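Long-range contacts in adhesion and penetration protein autotransporter (Haemophilus influenzae, PDB 3SYJ), which promotes bacterial adherence to and invasion of host cells, mediates bacterial aggregation through its self-associating passenger domain, and is probably a serine protease: residues L311-D317 with N328-L334; H73-Y77 with D115-P119; R93-K97 with L121-E127; T305-M309 with I356-A360; D266-Y272 with E338-M343. One frame throughout, in Å; residues are numbered along the deposited sequence.

Contact 1: L311-D317 with N328-L334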
# COMPACT_ATOMS: atom_id res chain seq x y z
N LEU A 311 54.45 -14.52 62.58
CA LEU A 311 53.66 -13.60 63.39
C LEU A 311 52.22 -14.09 63.52
O LEU A 311 51.72 -14.81 62.66
CB LEU A 311 53.67 -12.19 62.79
CG LEU A 311 55.03 -11.52 62.67
CD1 LEU A 311 54.89 -10.10 62.13
CD2 LEU A 311 55.70 -11.52 64.02
N PRO A 312 51.55 -13.69 64.61
CA PRO A 312 50.17 -14.11 64.88
C PRO A 312 49.21 -13.54 63.84
O PRO A 312 49.38 -12.41 63.39
CB PRO A 312 49.86 -13.48 66.25
CG PRO A 312 51.18 -13.04 66.80
CD PRO A 312 52.04 -12.75 65.63
N LEU A 313 48.20 -14.33 63.48
CA LEU A 313 47.16 -13.86 62.58
C LEU A 313 46.35 -12.73 63.24
O LEU A 313 45.86 -11.83 62.56
CB LEU A 313 46.25 -15.03 62.20
CG LEU A 313 45.31 -14.81 61.02
CD1 LEU A 313 46.04 -14.09 59.89
CD2 LEU A 313 44.73 -16.13 60.55
N LYS A 314 46.22 -12.80 64.56
CA LYS A 314 45.53 -11.78 65.34
C LYS A 314 46.39 -11.29 66.50
O LYS A 314 47.07 -12.08 67.15
CB LYS A 314 44.23 -12.33 65.93
CG LYS A 314 43.40 -13.15 64.97
CD LYS A 314 42.48 -12.29 64.14
CE LYS A 314 41.37 -13.14 63.53
NZ LYS A 314 41.91 -14.17 62.59
N GLU A 315 46.34 -10.00 66.77
CA GLU A 315 47.04 -9.45 67.92
C GLU A 315 46.42 -8.12 68.32
O GLU A 315 45.67 -7.51 67.55
CB GLU A 315 48.53 -9.28 67.61
CG GLU A 315 49.41 -9.21 68.84
CD GLU A 315 50.89 -9.22 68.49
OE1 GLU A 315 51.51 -10.31 68.55
OE2 GLU A 315 51.43 -8.15 68.14
N LYS A 316 46.73 -7.66 69.53
CA LYS A 316 46.22 -6.39 70.01
C LYS A 316 47.08 -5.24 69.49
O LYS A 316 48.29 -5.20 69.72
CB LYS A 316 46.17 -6.37 71.54
CG LYS A 316 45.63 -5.08 72.13
CD LYS A 316 45.32 -5.26 73.62
CE LYS A 316 45.02 -3.93 74.30
NZ LYS A 316 44.73 -4.11 75.75
N ASP A 317 46.45 -4.30 68.80
CA ASP A 317 47.14 -3.18 68.19
C ASP A 317 47.50 -2.13 69.23
O ASP A 317 47.09 -2.23 70.39
CB ASP A 317 46.25 -2.57 67.10
CG ASP A 317 47.04 -1.97 65.96
OD1 ASP A 317 48.24 -1.69 66.13
OD2 ASP A 317 46.43 -1.77 64.89
N ASN A 328 40.84 -4.20 70.09
CA ASN A 328 41.77 -3.55 69.17
C ASN A 328 42.55 -4.50 68.25
O ASN A 328 43.72 -4.35 68.03
CB ASN A 328 42.74 -2.68 69.93
CG ASN A 328 42.14 -1.43 70.38
OD1 ASN A 328 42.03 -0.51 69.62
ND2 ASN A 328 41.76 -1.36 71.62
N ILE A 329 41.85 -5.47 67.74
CA ILE A 329 42.46 -6.52 67.00
C ILE A 329 43.05 -6.08 65.67
O ILE A 329 42.42 -5.40 64.93
CB ILE A 329 41.48 -7.63 66.82
CG1 ILE A 329 41.31 -8.37 68.14
CG2 ILE A 329 41.95 -8.52 65.75
CD1 ILE A 329 40.02 -9.01 68.29
N TYR A 330 44.28 -6.49 65.40
CA TYR A 330 44.85 -6.35 64.06
C TYR A 330 45.58 -7.60 63.61
O TYR A 330 45.57 -8.59 64.31
CB TYR A 330 45.70 -5.10 63.95
CG TYR A 330 47.09 -5.24 64.41
CD1 TYR A 330 48.14 -4.96 63.58
CD2 TYR A 330 47.38 -5.66 65.68
CE1 TYR A 330 49.41 -5.09 64.02
CE2 TYR A 330 48.62 -5.80 66.10
CZ TYR A 330 49.64 -5.51 65.27
OH TYR A 330 50.88 -5.63 65.72
N SER A 331 46.19 -7.57 62.42
CA SER A 331 46.84 -8.76 61.88
C SER A 331 48.30 -8.48 61.56
O SER A 331 48.63 -8.07 60.45
CB SER A 331 46.11 -9.23 60.63
OG SER A 331 46.64 -10.47 60.18
N PRO A 332 49.19 -8.71 62.53
CA PRO A 332 50.62 -8.43 62.32
C PRO A 332 51.16 -9.23 61.15
O PRO A 332 52.06 -8.77 60.44
CB PRO A 332 51.28 -8.92 63.62
CG PRO A 332 50.17 -9.05 64.61
CD PRO A 332 48.93 -9.35 63.83
N ARG A 333 50.61 -10.43 60.95
CA ARG A 333 51.03 -11.34 59.89
C ARG A 333 50.71 -10.80 58.49
O ARG A 333 51.55 -10.85 57.59
CB ARG A 333 50.37 -12.70 60.08
CG ARG A 333 50.53 -13.65 58.90
CD ARG A 333 49.82 -14.98 59.17
NE ARG A 333 50.38 -15.64 60.35
CZ ARG A 333 49.92 -16.78 60.87
NH1 ARG A 333 48.90 -17.40 60.30
NH2 ARG A 333 50.50 -17.29 61.95
N LEU A 334 49.50 -10.29 58.31
CA LEU A 334 49.09 -9.78 57.01
C LEU A 334 49.58 -8.36 56.79
O LEU A 334 50.00 -8.01 55.69
CB LEU A 334 47.57 -9.85 56.86
CG LEU A 334 46.95 -11.25 56.92
CD1 LEU A 334 45.43 -11.18 56.84
CD2 LEU A 334 47.48 -12.13 55.81
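E315 and Y330 form an antiparallel hydrogen-bonded pair (Y330 N to E315 O 2.8 Å, E315 N to Y330 O 2.9 Å), and one further bond, D317 N to N328 O at 2.8 Å, carries the hairpin past the non-hydrogen-bonded pair K316 and I329. The Y330 ring is sandwiched: P332 CD sits over the centre of one face, and the D317 carboxylate stacks on the opposite face, its plane only 14° from the ring's and CG 3.6 Å above it, offset toward the rim. E315 runs beside Y330, and its CB is 3.4 Å from P332 CG. Beyond the strands, side chains of 328-334 reach main-chain carbonyls of 311-317. With chi1 at -174°, S331 OG points away from its backbone N and donates to L313 O at 2.8 Å while accepting a weak capping bond from L334 N, as N-cap of the following helix. R333 bends at chi3 and grips L311 O side-on with two nitrogens, NE at 2.8 Å and NH2 at 2.9 Å. D317 is salt-bridged to K100, and S331 bonds through its backbone to V99, so hairpin and helix 332-335 lean on strand 96-100 of the protease domain.

Contact 2: H73-Y77 with D115-P119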
# COMPACT_ATOMS: atom_id res chain seq x y z
N HIS A 73 37.71 4.69 69.39
CA HIS A 73 36.98 4.05 70.48
C HIS A 73 36.06 2.93 70.00
O HIS A 73 35.56 2.14 70.79
CB HIS A 73 36.28 5.07 71.41
CG HIS A 73 34.92 5.51 70.96
ND1 HIS A 73 34.66 6.80 70.53
CD2 HIS A 73 33.74 4.85 70.92
CE1 HIS A 73 33.38 6.91 70.23
NE2 HIS A 73 32.80 5.74 70.45
N ASN A 74 35.87 2.84 68.68
CA ASN A 74 35.23 1.66 68.11
C ASN A 74 36.25 0.53 68.12
O ASN A 74 36.87 0.23 67.10
CB ASN A 74 34.76 1.93 66.68
CG ASN A 74 33.47 2.73 66.64
OD1 ASN A 74 32.67 2.70 67.57
ND2 ASN A 74 33.26 3.45 65.55
N VAL A 75 36.40 -0.09 69.29
CA VAL A 75 37.52 -1.00 69.53
C VAL A 75 37.19 -2.46 69.26
O VAL A 75 38.06 -3.31 69.39
CB VAL A 75 38.02 -0.87 71.00
CG1 VAL A 75 38.54 0.52 71.27
CG2 VAL A 75 36.90 -1.23 71.97
N GLY A 76 35.95 -2.74 68.88
CA GLY A 76 35.51 -4.12 68.74
C GLY A 76 35.44 -4.72 67.34
O GLY A 76 35.72 -5.91 67.17
N TYR A 77 35.06 -3.92 66.34
CA TYR A 77 34.84 -4.47 65.00
C TYR A 77 36.16 -4.86 64.35
O TYR A 77 37.16 -4.20 64.56
CB TYR A 77 34.02 -3.51 64.12
CG TYR A 77 34.78 -2.33 63.56
CD1 TYR A 77 34.78 -2.08 62.19
CD2 TYR A 77 35.46 -1.45 64.39
CE1 TYR A 77 35.45 -0.98 61.66
CE2 TYR A 77 36.14 -0.35 63.87
CZ TYR A 77 36.13 -0.12 62.51
OH TYR A 77 36.81 0.96 61.97
N ASP A 115 40.86 10.14 69.32
CA ASP A 115 39.71 9.28 69.03
C ASP A 115 39.51 9.28 67.51
O ASP A 115 38.59 9.92 66.98
CB ASP A 115 38.45 9.76 69.76
CG ASP A 115 37.37 8.70 69.85
OD1 ASP A 115 37.59 7.55 69.40
OD2 ASP A 115 36.29 9.01 70.38
N TYR A 116 40.39 8.57 66.82
CA TYR A 116 40.45 8.62 65.37
C TYR A 116 41.37 7.53 64.88
O TYR A 116 42.49 7.40 65.38
CB TYR A 116 40.99 9.98 64.93
CG TYR A 116 40.95 10.24 63.44
CD1 TYR A 116 40.09 11.19 62.91
CD2 TYR A 116 41.77 9.54 62.56
CE1 TYR A 116 40.04 11.44 61.55
CE2 TYR A 116 41.74 9.79 61.19
CZ TYR A 116 40.87 10.74 60.70
OH TYR A 116 40.81 11.00 59.35
N HIS A 117 40.92 6.73 63.92
CA HIS A 117 41.81 5.74 63.31
C HIS A 117 41.55 5.49 61.82
O HIS A 117 40.45 5.74 61.32
CB HIS A 117 41.85 4.42 64.11
CG HIS A 117 40.59 3.61 64.04
ND1 HIS A 117 40.34 2.56 64.90
CD2 HIS A 117 39.51 3.71 63.23
CE1 HIS A 117 39.16 2.03 64.62
NE2 HIS A 117 38.64 2.71 63.61
N ASN A 118 42.57 5.01 61.12
CA ASN A 118 42.52 4.76 59.67
C ASN A 118 42.86 3.31 59.33
O ASN A 118 43.95 3.04 58.82
CB ASN A 118 43.50 5.68 58.95
CG ASN A 118 42.84 6.89 58.35
OD1 ASN A 118 41.86 6.77 57.61
ND2 ASN A 118 43.37 8.07 58.65
N PRO A 119 41.94 2.38 59.61
CA PRO A 119 42.19 0.95 59.42
C PRO A 119 42.57 0.58 57.99
O PRO A 119 42.05 1.14 57.03
CB PRO A 119 40.84 0.31 59.78
CG PRO A 119 40.19 1.28 60.69
CD PRO A 119 40.62 2.64 60.21
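D115 holds H73 at two places, ring and backbone, and both segments are loops. With S218, the active-site serine inferred by similarity, the pair has the geometry of a Ser-His-Asp charge relay, the nearest side-chain atoms of S218 and H73 being about 3 Å apart; this is consistent with the chymotrypsin-like fold of the PA peptidase clan to which this S6 family domain belongs. H73 ND1 reaches the syn lone pair of D115 OD2 at 2.8 Å; the bond is nearly straight and lies in the imidazole plane, although ring and carboxylate planes are turned 46° apart. The other oxygen, OD1, accepts H73 N at 2.9 Å. This double attachment limits rotation of the carboxylate, and a salt bridge from R239 to OD2 adds a third hold. The imidazole reaches D115 because CG of H73 stands between its own N and carbonyl carbon (chi1 86°). N74, the centre of an inverse gamma turn, gives its ND2 to the carbonyl of S218 and so ties this loop to the serine loop. Farther along, Y77 and H117 approach from opposite directions and meet rim to rim, planes 40° apart. H117 ND1 is held by N103 OD1, and P119 CG sits 3.5 Å above one H117 ring face. The hydroxyl OH of Y77 meets H117 NE2 at 3.0 Å, in a hydrogen bond that either could donate.

Contact 3: R93-K97 with L121-E127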
# COMPACT_ATOMS: atom_id res chain seq x y z
N ARG A 93 28.39 -11.05 49.20
CA ARG A 93 29.01 -9.98 49.97
C ARG A 93 30.35 -10.47 50.55
O ARG A 93 30.48 -11.62 50.98
CB ARG A 93 28.07 -9.47 51.07
CG ARG A 93 28.33 -8.02 51.43
CD ARG A 93 27.47 -7.56 52.60
NE ARG A 93 26.13 -7.17 52.19
CZ ARG A 93 25.02 -7.76 52.63
NH1 ARG A 93 25.09 -8.77 53.50
NH2 ARG A 93 23.84 -7.34 52.21
N PHE A 94 31.34 -9.60 50.53
CA PHE A 94 32.69 -9.98 50.92
C PHE A 94 33.08 -9.34 52.24
O PHE A 94 32.82 -8.16 52.47
CB PHE A 94 33.67 -9.61 49.81
CG PHE A 94 35.05 -10.14 50.02
CD1 PHE A 94 35.35 -11.46 49.75
CD2 PHE A 94 36.06 -9.30 50.47
CE1 PHE A 94 36.63 -11.95 49.94
CE2 PHE A 94 37.34 -9.78 50.66
CZ PHE A 94 37.63 -11.11 50.39
N THR A 95 33.71 -10.12 53.11
CA THR A 95 34.16 -9.61 54.40
C THR A 95 35.59 -9.10 54.30
O THR A 95 36.53 -9.88 54.17
CB THR A 95 34.06 -10.70 55.49
OG1 THR A 95 32.71 -11.20 55.55
CG2 THR A 95 34.44 -10.15 56.85
N TYR A 96 35.75 -7.77 54.31
CA TYR A 96 37.07 -7.17 54.30
C TYR A 96 37.60 -7.06 55.72
O TYR A 96 36.95 -6.47 56.57
CB TYR A 96 37.02 -5.78 53.64
CG TYR A 96 36.66 -5.84 52.18
CD1 TYR A 96 37.63 -6.11 51.21
CD2 TYR A 96 35.36 -5.64 51.75
CE1 TYR A 96 37.30 -6.19 49.87
CE2 TYR A 96 35.02 -5.70 50.43
CZ TYR A 96 35.99 -5.98 49.49
OH TYR A 96 35.65 -6.05 48.17
N LYS A 97 38.78 -7.64 55.97
CA LYS A 97 39.34 -7.68 57.33
C LYS A 97 40.32 -6.56 57.63
O LYS A 97 41.19 -6.25 56.83
CB LYS A 97 40.06 -9.01 57.57
CG LYS A 97 39.19 -10.24 57.42
CD LYS A 97 40.04 -11.52 57.43
CE LYS A 97 39.20 -12.75 57.13
NZ LYS A 97 40.01 -14.00 57.13
N LEU A 121 42.66 -2.57 55.30
CA LEU A 121 41.93 -3.81 55.03
C LEU A 121 42.83 -4.81 54.33
O LEU A 121 43.85 -4.44 53.77
CB LEU A 121 40.71 -3.51 54.15
CG LEU A 121 39.78 -2.44 54.73
CD1 LEU A 121 38.63 -2.14 53.77
CD2 LEU A 121 39.26 -2.88 56.08
N HIS A 122 42.48 -6.09 54.38
CA HIS A 122 43.35 -7.11 53.83
C HIS A 122 43.24 -7.26 52.31
O HIS A 122 44.12 -7.84 51.68
CB HIS A 122 43.18 -8.46 54.56
CG HIS A 122 42.03 -9.29 54.07
ND1 HIS A 122 40.73 -8.83 54.04
CD2 HIS A 122 41.98 -10.57 53.64
CE1 HIS A 122 39.94 -9.78 53.59
NE2 HIS A 122 40.67 -10.85 53.33
N LYS A 123 42.18 -6.70 51.73
CA LYS A 123 41.98 -6.75 50.28
C LYS A 123 41.58 -5.39 49.71
O LYS A 123 40.96 -4.59 50.41
CB LYS A 123 40.90 -7.76 49.92
CG LYS A 123 41.28 -9.21 50.16
CD LYS A 123 42.25 -9.73 49.12
CE LYS A 123 42.52 -11.21 49.35
NZ LYS A 123 43.39 -11.79 48.28
N PHE A 124 41.92 -5.13 48.45
CA PHE A 124 41.39 -3.96 47.74
C PHE A 124 39.88 -4.11 47.64
O PHE A 124 39.39 -5.19 47.30
CB PHE A 124 41.95 -3.85 46.32
CG PHE A 124 43.40 -3.46 46.24
CD1 PHE A 124 44.09 -3.09 47.38
CD2 PHE A 124 44.06 -3.45 45.02
CE1 PHE A 124 45.43 -2.72 47.29
CE2 PHE A 124 45.39 -3.07 44.93
CZ PHE A 124 46.08 -2.71 46.06
N VAL A 125 39.14 -3.05 47.94
CA VAL A 125 37.68 -3.09 47.85
C VAL A 125 37.23 -2.86 46.41
O VAL A 125 37.62 -1.88 45.79
CB VAL A 125 37.01 -2.06 48.78
CG1 VAL A 125 35.50 -2.01 48.53
CG2 VAL A 125 37.33 -2.36 50.25
N THR A 126 36.40 -3.76 45.90
CA THR A 126 36.00 -3.72 44.49
C THR A 126 34.59 -3.16 44.28
O THR A 126 34.26 -2.69 43.19
CB THR A 126 36.03 -5.12 43.88
OG1 THR A 126 35.22 -6.00 44.67
CG2 THR A 126 37.47 -5.66 43.81
N GLU A 127 33.75 -3.21 45.31
CA GLU A 127 32.32 -2.91 45.16
C GLU A 127 32.01 -1.43 45.00
O GLU A 127 30.94 -1.07 44.50
CB GLU A 127 31.53 -3.48 46.35
CG GLU A 127 31.38 -5.00 46.37
CD GLU A 127 32.62 -5.72 46.87
OE1 GLU A 127 33.55 -5.04 47.34
OE2 GLU A 127 32.66 -6.98 46.79
O HOH W 1 30.65 -7.50 48.80
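The Y96 ring is buried, with apolar packing on both faces. V125 CG2 sits over one face, 3.7 Å from the centroid and almost on the ring normal, a CH-pi contact; F94 brings CD2 over the opposite face. L121 CD1 adds a contact to Y96 CB. H122 is layered between two lysine chains: its imidazole has K123 CG over the centre of one face, while K97 CG lies over the other, offset toward the rim and 4.2 Å from the centroid. There the H122 ring meets F94 rim to rim, the two planes only 7° apart.

The polar contacts gather at the far end of Y96. OH donates to E127 OE1 at the edge of its ring, modelled at 2.5 Å, a length too short to be relied on, with ring and carboxylate planes 77° apart. T126 N gives a weak bond to Y96 OH at 3.3 Å. A water accepts a hydrogen bond from F94 N at 2.8 Å and donates weakly to E127 OE2. Along the backbone, H122 N makes a weak, bent bond to K97 O.

Strand 96-100 lies between strands 79-80 and 120-121, and R403 of strand 403-407 reaches back to Y96 OH and makes a cation-pi contact with F94. K123 NZ bonds to R403 O and is salt-bridged to D402, so the contact fastens the protease domain to the beta-helix.

Contact 4: T305-M309 with I356-A360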
# COMPACT_ATOMS: atom_id res chain seq x y z
N THR A 305 59.03 -6.48 52.09
CA THR A 305 58.38 -7.21 53.18
C THR A 305 57.08 -7.84 52.73
O THR A 305 56.32 -7.23 51.97
CB THR A 305 58.13 -6.32 54.41
OG1 THR A 305 57.24 -5.25 54.04
CG2 THR A 305 59.43 -5.74 54.92
N LEU A 306 56.82 -9.05 53.20
CA LEU A 306 55.64 -9.81 52.79
C LEU A 306 54.87 -10.32 54.00
O LEU A 306 55.18 -9.97 55.14
CB LEU A 306 56.05 -11.00 51.91
CG LEU A 306 56.94 -10.73 50.70
CD1 LEU A 306 57.58 -12.03 50.22
CD2 LEU A 306 56.15 -10.09 49.58
N ALA A 307 53.87 -11.16 53.75
CA ALA A 307 53.15 -11.80 54.83
C ALA A 307 54.17 -12.56 55.67
O ALA A 307 54.93 -13.36 55.14
CB ALA A 307 52.12 -12.75 54.29
N ASN A 308 54.17 -12.29 56.97
CA ASN A 308 55.08 -12.97 57.88
C ASN A 308 54.37 -14.07 58.70
O ASN A 308 53.62 -13.78 59.63
CB ASN A 308 55.76 -11.95 58.79
CG ASN A 308 56.81 -12.59 59.68
OD1 ASN A 308 56.86 -13.81 59.81
ND2 ASN A 308 57.64 -11.76 60.29
N MET A 309 54.62 -15.32 58.34
CA MET A 309 53.92 -16.45 58.94
C MET A 309 54.35 -16.75 60.37
O MET A 309 53.69 -17.50 61.08
CB MET A 309 54.11 -17.71 58.09
CG MET A 309 53.62 -17.54 56.67
SD MET A 309 51.85 -17.26 56.63
CE MET A 309 51.76 -16.11 55.27
N ILE A 356 54.52 -16.18 46.10
CA ILE A 356 54.49 -14.91 46.81
C ILE A 356 53.17 -14.72 47.56
O ILE A 356 52.09 -14.77 46.97
CB ILE A 356 54.71 -13.72 45.87
CG1 ILE A 356 56.12 -13.77 45.29
CG2 ILE A 356 54.46 -12.41 46.61
CD1 ILE A 356 57.20 -13.45 46.31
N ASN A 357 53.27 -14.49 48.86
CA ASN A 357 52.18 -14.05 49.69
C ASN A 357 52.50 -12.70 50.29
O ASN A 357 53.22 -12.57 51.24
CB ASN A 357 51.88 -15.07 50.78
CG ASN A 357 50.65 -14.75 51.58
OD1 ASN A 357 50.05 -13.72 51.46
ND2 ASN A 357 50.27 -15.67 52.39
N GLN A 358 51.94 -11.70 49.65
CA GLN A 358 52.10 -10.32 49.99
C GLN A 358 51.30 -9.88 51.24
O GLN A 358 51.47 -8.81 51.73
CB GLN A 358 51.74 -9.51 48.77
CG GLN A 358 52.76 -8.51 48.34
CD GLN A 358 52.44 -7.80 47.06
OE1 GLN A 358 51.85 -8.34 46.18
NE2 GLN A 358 52.83 -6.59 46.98
N GLY A 359 50.44 -10.73 51.73
CA GLY A 359 49.57 -10.38 52.81
C GLY A 359 48.63 -9.28 52.45
O GLY A 359 47.84 -9.43 51.56
N ALA A 360 48.74 -8.14 53.12
CA ALA A 360 47.86 -7.01 52.83
C ALA A 360 48.45 -6.07 51.78
O ALA A 360 47.82 -5.09 51.37
CB ALA A 360 47.52 -6.25 54.10
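A307 and N357 meet at the tight centre of this contact, where A307 N donates to N357 O at 3.0 Å (153° at the hydrogen). The same carbonyl oxygen is wedged against carbon: A307 CB stands 3.2 Å and L306 CB 3.3 Å from N357 O. Beside it the N357 side chain, with CG anti to the backbone N (chi1 -173°), folds forward so that OD1 accepts G359 N at 3.0 Å, an Asx turn that swings the chain past A307. On the buried flank L306 CD2 touches I356 CG2 at 4.1 Å and Q358 CG at 3.9 Å; L306 and I356 cross at about a right angle. The other flank is looser and partly exposed: the bent M309 chain crosses N357 and touches it through CE alone, 3.3 Å from N357 ND2. Q358 turns its amide away to W379 and E338. Here strand 301-308, the last of an antiparallel excursion, meets the end of strand 356-357 and the turn that follows; strand 356-357 pairs in parallel with strand 379-380 of the next beta-helix turn.

Contact 5: D266-Y272 with E338-M343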
# COMPACT_ATOMS: atom_id res chain seq x y z
N ASP A 266 52.98 2.11 53.89
CA ASP A 266 52.64 0.81 53.33
C ASP A 266 52.99 0.68 51.85
O ASP A 266 53.07 -0.42 51.32
CB ASP A 266 51.15 0.51 53.53
CG ASP A 266 50.76 0.44 55.00
OD1 ASP A 266 51.50 -0.22 55.78
OD2 ASP A 266 49.71 1.02 55.38
N LEU A 267 53.19 1.82 51.18
CA LEU A 267 53.51 1.82 49.76
C LEU A 267 54.65 2.79 49.51
O LEU A 267 54.43 3.98 49.30
CB LEU A 267 52.29 2.21 48.93
CG LEU A 267 52.44 2.38 47.41
CD1 LEU A 267 53.45 1.41 46.83
CD2 LEU A 267 51.09 2.26 46.68
N HIS A 268 55.88 2.26 49.54
CA HIS A 268 57.08 3.08 49.45
C HIS A 268 58.10 2.54 48.44
O HIS A 268 59.13 3.16 48.18
CB HIS A 268 57.73 3.20 50.83
CG HIS A 268 58.10 1.88 51.44
ND1 HIS A 268 57.16 1.03 51.99
CD2 HIS A 268 59.30 1.26 51.57
CE1 HIS A 268 57.77 -0.06 52.44
NE2 HIS A 268 59.06 0.06 52.20
N THR A 269 57.81 1.38 47.86
CA THR A 269 58.73 0.78 46.90
C THR A 269 58.21 0.95 45.47
O THR A 269 57.21 0.32 45.09
CB THR A 269 58.96 -0.72 47.21
OG1 THR A 269 59.62 -0.86 48.48
CG2 THR A 269 59.83 -1.37 46.15
N SER A 270 58.87 1.80 44.70
CA SER A 270 58.54 1.99 43.28
C SER A 270 59.61 1.37 42.39
O SER A 270 60.78 1.72 42.47
CB SER A 270 58.42 3.47 42.93
OG SER A 270 57.18 4.00 43.34
N LEU A 271 59.19 0.44 41.55
CA LEU A 271 60.11 -0.19 40.62
C LEU A 271 59.98 0.48 39.27
O LEU A 271 58.88 0.62 38.74
CB LEU A 271 59.85 -1.68 40.56
CG LEU A 271 60.02 -2.17 42.01
CD1 LEU A 271 58.82 -2.94 42.51
CD2 LEU A 271 61.31 -2.96 42.18
N TYR A 272 61.11 0.93 38.74
CA TYR A 272 61.11 1.69 37.51
C TYR A 272 62.46 1.58 36.81
O TYR A 272 63.52 1.62 37.45
CB TYR A 272 60.79 3.16 37.80
CG TYR A 272 60.83 4.05 36.59
CD1 TYR A 272 59.96 3.84 35.53
CD2 TYR A 272 61.73 5.10 36.50
CE1 TYR A 272 59.99 4.65 34.41
CE2 TYR A 272 61.76 5.92 35.39
CZ TYR A 272 60.89 5.69 34.35
OH TYR A 272 60.91 6.50 33.23
N GLU A 338 54.09 -5.17 52.26
CA GLU A 338 54.02 -3.84 51.67
C GLU A 338 53.43 -3.89 50.26
O GLU A 338 53.47 -4.92 49.59
CB GLU A 338 55.41 -3.19 51.64
CG GLU A 338 56.45 -3.96 50.84
CD GLU A 338 57.78 -3.23 50.75
OE1 GLU A 338 57.82 -2.14 50.14
OE2 GLU A 338 58.79 -3.74 51.28
N THR A 339 52.86 -2.78 49.83
CA THR A 339 52.32 -2.67 48.48
C THR A 339 53.42 -2.24 47.51
O THR A 339 54.29 -1.45 47.86
CB THR A 339 51.13 -1.70 48.46
OG1 THR A 339 50.02 -2.31 49.14
CG2 THR A 339 50.71 -1.35 47.04
N LEU A 340 53.41 -2.79 46.30
CA LEU A 340 54.47 -2.52 45.35
C LEU A 340 53.93 -1.76 44.16
O LEU A 340 52.78 -1.97 43.76
CB LEU A 340 55.12 -3.81 44.87
CG LEU A 340 55.73 -4.70 45.94
CD1 LEU A 340 56.02 -6.07 45.34
CD2 LEU A 340 57.00 -4.08 46.54
N TYR A 341 54.75 -0.89 43.59
CA TYR A 341 54.34 -0.08 42.45
C TYR A 341 55.33 -0.26 41.31
O TYR A 341 56.52 0.05 41.45
CB TYR A 341 54.23 1.41 42.84
CG TYR A 341 53.82 2.32 41.70
CD1 TYR A 341 52.49 2.41 41.29
CD2 TYR A 341 54.76 3.09 41.02
CE1 TYR A 341 52.11 3.24 40.25
CE2 TYR A 341 54.39 3.93 39.98
CZ TYR A 341 53.07 4.00 39.59
OH TYR A 341 52.70 4.83 38.55
N PHE A 342 54.84 -0.78 40.19
CA PHE A 342 55.67 -1.05 39.03
C PHE A 342 55.24 -0.13 37.89
O PHE A 342 54.07 -0.11 37.51
CB PHE A 342 55.48 -2.48 38.55
CG PHE A 342 56.04 -3.53 39.48
CD1 PHE A 342 57.34 -3.99 39.32
CD2 PHE A 342 55.25 -4.10 40.46
CE1 PHE A 342 57.85 -4.98 40.15
CE2 PHE A 342 55.75 -5.08 41.31
CZ PHE A 342 57.05 -5.53 41.15
N MET A 343 56.20 0.60 37.35
CA MET A 343 55.95 1.44 36.19
C MET A 343 56.92 1.10 35.06
O MET A 343 58.08 0.80 35.30
CB MET A 343 56.10 2.91 36.58
CG MET A 343 55.71 3.88 35.48
SD MET A 343 56.38 5.53 35.78
CE MET A 343 56.46 5.55 37.58
O HOH W 2 56.16 -0.33 49.34
O HOH W 3 60.84 -2.61 52.11
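Backbone bonds set the parallel register of T269-Y272 and L340-M343, whose strands diverge by 20°: Y341 N reaches T269 O at 3.1 Å, L271 N reaches Y341 O at 2.7 Å, and M343 N reaches L271 O at 3.0 Å. Before the strands, T339 N bonds to D266 O at 2.8 Å. Apolar contacts divide between the two sides of this pair. On the side of L271 and F342 the two side chains run alongside each other, and L271 CD1 rests over the phenyl face, 3.5 Å from its centroid. On the side of Y272 and M343, SD lies obliquely off the tyrosine ring at 4.5 Å from its centroid, a Met-aromatic contact. Polar contacts gather on E338, whose extended chain brings OE1 to T269 OG1 (2.8 Å, on the syn side of the carboxylate) and across one face of the H268 ring. A water accepts from H268 N and donates to both E338 OE1 and T339 O, bridging the segments. Strand 269-272 follows helix 256-266 after a short link and forms one edge of the parallel beta-helix sheet; strand 340-343 is second, flanked by 363-366, and I292 of strand 289-294 packs against L271, L340 and F342.

From the N terminus, contacts 2 and 3 come first, within the protease domain, and their segments alternate: the loop closed by H73-Y77 and D115-P119 crosses that closed by R93-K97 and L121-E127. Next, contact 5 leads out of the domain's closing helix and closes a long loop back onto the first strand of the beta-helix. Contact 4 crosses it, starting within that loop and ending beyond it; contact 1 is nested inside both. Bonds run between them: V75 O takes N328 N, joining contact 2 to contact 1; L334 O takes A360 N, joining 1 to 4; T305 N meets E338 OE2, joining 4 to 5. Contact 3 packs on A360. Together they tie the protease domain to the first beta-helix turns.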